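Side-chain contact in thymocyte nuclear protein 1 (Leishmania major, PDB 2AR1), which is of unknown function but carries an EVE domain of the PUA clan and probably recognises modified bases in nucleic acid, as relatives do: residues T92-T97 with P103-E108. Numbering follows the deposited sequence.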
loop_
_atom_site.group_PDB
_atom_site.type_symbol
_atom_site.label_atom_id
_atom_site.label_comp_id
_atom_site.label_asym_id
_atom_site.label_seq_id
_atom_site.Cartn_x
_atom_site.Cartn_y
_atom_site.Cartn_z
ATOM N N THR A 92 -13.417 -10.180 3.349
ATOM C CA THR A 92 -13.039 -11.114 2.318
ATOM C C THR A 92 -12.498 -12.408 2.917
ATOM O O THR A 92 -12.577 -13.448 2.297
ATOM C CB THR A 92 -12.036 -10.504 1.270
ATOM O OG1 THR A 92 -10.785 -10.188 1.876
ATOM C CG2 THR A 92 -12.583 -9.226 0.697
ATOM N N ALA A 93 -12.038 -12.376 4.153
ATOM C CA ALA A 93 -11.572 -13.598 4.784
ATOM C C ALA A 93 -12.704 -14.630 4.905
ATOM O O ALA A 93 -12.447 -15.842 5.063
ATOM C CB ALA A 93 -11.009 -13.288 6.245
ATOM N N LEU A 94 -13.947 -14.142 4.938
ATOM C CA LEU A 94 -15.146 -14.986 5.047
ATOM C C LEU A 94 -15.804 -15.289 3.679
ATOM O O LEU A 94 -16.798 -16.029 3.608
ATOM C CB LEU A 94 -16.179 -14.299 5.948
ATOM C CG LEU A 94 -15.669 -13.819 7.308
ATOM C CD1 LEU A 94 -16.783 -13.077 8.059
ATOM C CD2 LEU A 94 -15.151 -14.953 8.111
ATOM N N ASP A 95 -15.265 -14.730 2.592
ATOM C CA ASP A 95 -15.821 -14.973 1.278
ATOM C C ASP A 95 -15.197 -16.248 0.714
ATOM O O ASP A 95 -14.042 -16.265 0.291
ATOM C CB ASP A 95 -15.541 -13.775 0.397
ATOM C CG ASP A 95 -16.080 -13.923 -0.992
ATOM O OD1 ASP A 95 -16.628 -14.983 -1.358
ATOM O OD2 ASP A 95 -15.946 -12.924 -1.685
ATOM N N LYS A 96 -15.994 -17.300 0.686
ATOM C CA LYS A 96 -15.555 -18.606 0.213
ATOM C C LYS A 96 -15.146 -18.625 -1.249
ATOM O O LYS A 96 -14.457 -19.541 -1.639
ATOM C CB LYS A 96 -16.625 -19.660 0.460
ATOM C CG LYS A 96 -16.642 -20.182 1.913
ATOM C CD LYS A 96 -16.752 -21.735 2.021
ATOM C CE LYS A 96 -15.454 -22.482 1.587
ATOM N NZ LYS A 96 -15.002 -22.229 0.137
ATOM N N THR A 97 -15.560 -17.630 -2.039
ATOM C CA THR A 97 -15.169 -17.489 -3.471
ATOM C C THR A 97 -13.894 -16.678 -3.718
ATOM O O THR A 97 -13.408 -16.595 -4.877
ATOM C CB THR A 97 -16.288 -16.801 -4.280
ATOM O OG1 THR A 97 -16.351 -15.400 -3.971
ATOM C CG2 THR A 97 -17.611 -17.487 -4.098
ATOM N N PRO A 103 -10.043 -20.158 5.900
ATOM C CA PRO A 103 -10.860 -21.282 6.388
ATOM C C PRO A 103 -11.149 -21.247 7.870
ATOM O O PRO A 103 -12.094 -21.892 8.337
ATOM C CB PRO A 103 -9.991 -22.514 6.095
ATOM C CG PRO A 103 -9.106 -22.125 4.996
ATOM C CD PRO A 103 -8.921 -20.621 5.066
ATOM N N LYS A 104 -10.338 -20.499 8.602
ATOM C CA LYS A 104 -10.412 -20.494 10.037
ATOM C C LYS A 104 -10.824 -19.166 10.649
ATOM O O LYS A 104 -10.731 -18.992 11.863
ATOM C CB LYS A 104 -9.046 -20.885 10.573
ATOM C CG LYS A 104 -7.981 -19.816 10.464
ATOM C CD LYS A 104 -6.573 -20.404 10.307
ATOM C CE LYS A 104 -5.518 -19.293 10.307
ATOM N NZ LYS A 104 -4.129 -19.847 10.284
ATOM N N ALA A 105 -11.231 -18.219 9.812
ATOM C CA ALA A 105 -11.742 -16.942 10.290
ATOM C C ALA A 105 -13.222 -17.123 10.584
ATOM O O ALA A 105 -13.895 -17.932 9.937
ATOM C CB ALA A 105 -11.538 -15.827 9.228
ATOM N N THR A 106 -13.712 -16.338 11.540
ATOM C CA THR A 106 -15.100 -16.360 11.969
ATOM C C THR A 106 -15.684 -14.950 11.874
ATOM O O THR A 106 -14.943 -13.977 11.864
ATOM C CB THR A 106 -15.191 -16.859 13.451
ATOM O OG1 THR A 106 -14.336 -17.994 13.630
ATOM C CG2 THR A 106 -16.613 -17.229 13.836
ATOM N N LYS A 107 -17.013 -14.847 11.808
ATOM C CA LYS A 107 -17.709 -13.566 12.024
ATOM C C LYS A 107 -17.171 -12.881 13.300
ATOM O O LYS A 107 -16.856 -11.683 13.291
ATOM C CB LYS A 107 -19.246 -13.780 12.127
ATOM C CG LYS A 107 -19.713 -14.522 13.415
ATOM C CD LYS A 107 -21.105 -15.174 13.381
ATOM C CE LYS A 107 -22.251 -14.150 13.359
ATOM N NZ LYS A 107 -22.360 -13.333 14.613
ATOM N N GLU A 108 -17.013 -13.666 14.368
ATOM C CA GLU A 108 -16.661 -13.162 15.709
ATOM C C GLU A 108 -15.167 -13.145 16.013
ATOM O O GLU A 108 -14.733 -12.414 16.892
ATOM C CB GLU A 108 -17.340 -14.008 16.790
ATOM C CG GLU A 108 -18.772 -14.361 16.507
ATOM C CD GLU A 108 -19.264 -15.449 17.397
ATOM O OE1 GLU A 108 -18.687 -16.560 17.323
ATOM O OE2 GLU A 108 -20.222 -15.200 18.168
#
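Two successive peptide planes, Ala105-Thr106 and Thr106-Lys107, each turn one face to the isobutyl group of Leu94. The CD2 methyl of Leu94 lies over both, 3.7 Å from Ala105 O and 3.8 Å from Thr106 C, while Leu94 CD1 sits over the second plane near its nitrogen, 4.1 Å from Lys107 CA. With CG anti to the carbonyl carbon (chi1 -51°), both methyls are laid along the same side of the extended backbone. Beside them, Ala105 CB packs against Leu94 CD2 at 3.9 Å and against Ala93 CB at 4.0 Å, so small methyl contacts join the two arms. The CB atoms of Thr106 and Lys107 leave the backbone away from Leu94, so that backbone, together with the Ala105 methyl, forms the surface that Leu94 meets. A third flat group, the Asp95 carboxylate, is gripped on one face by Thr97: OG1 reaches OD1 at 2.7 Å from the syn side, and the backbone N meets the same oxygen at 2.9 Å, lying 45° out of plane. This illustrates how a surface loop folds back on itself, with methyl-on-backbone packing beside Ala93-Asp102 backbone hydrogen bonding and an Asx turn at Asp95, between antiparallel strands 76-89 and 113-128 of the EVE domain.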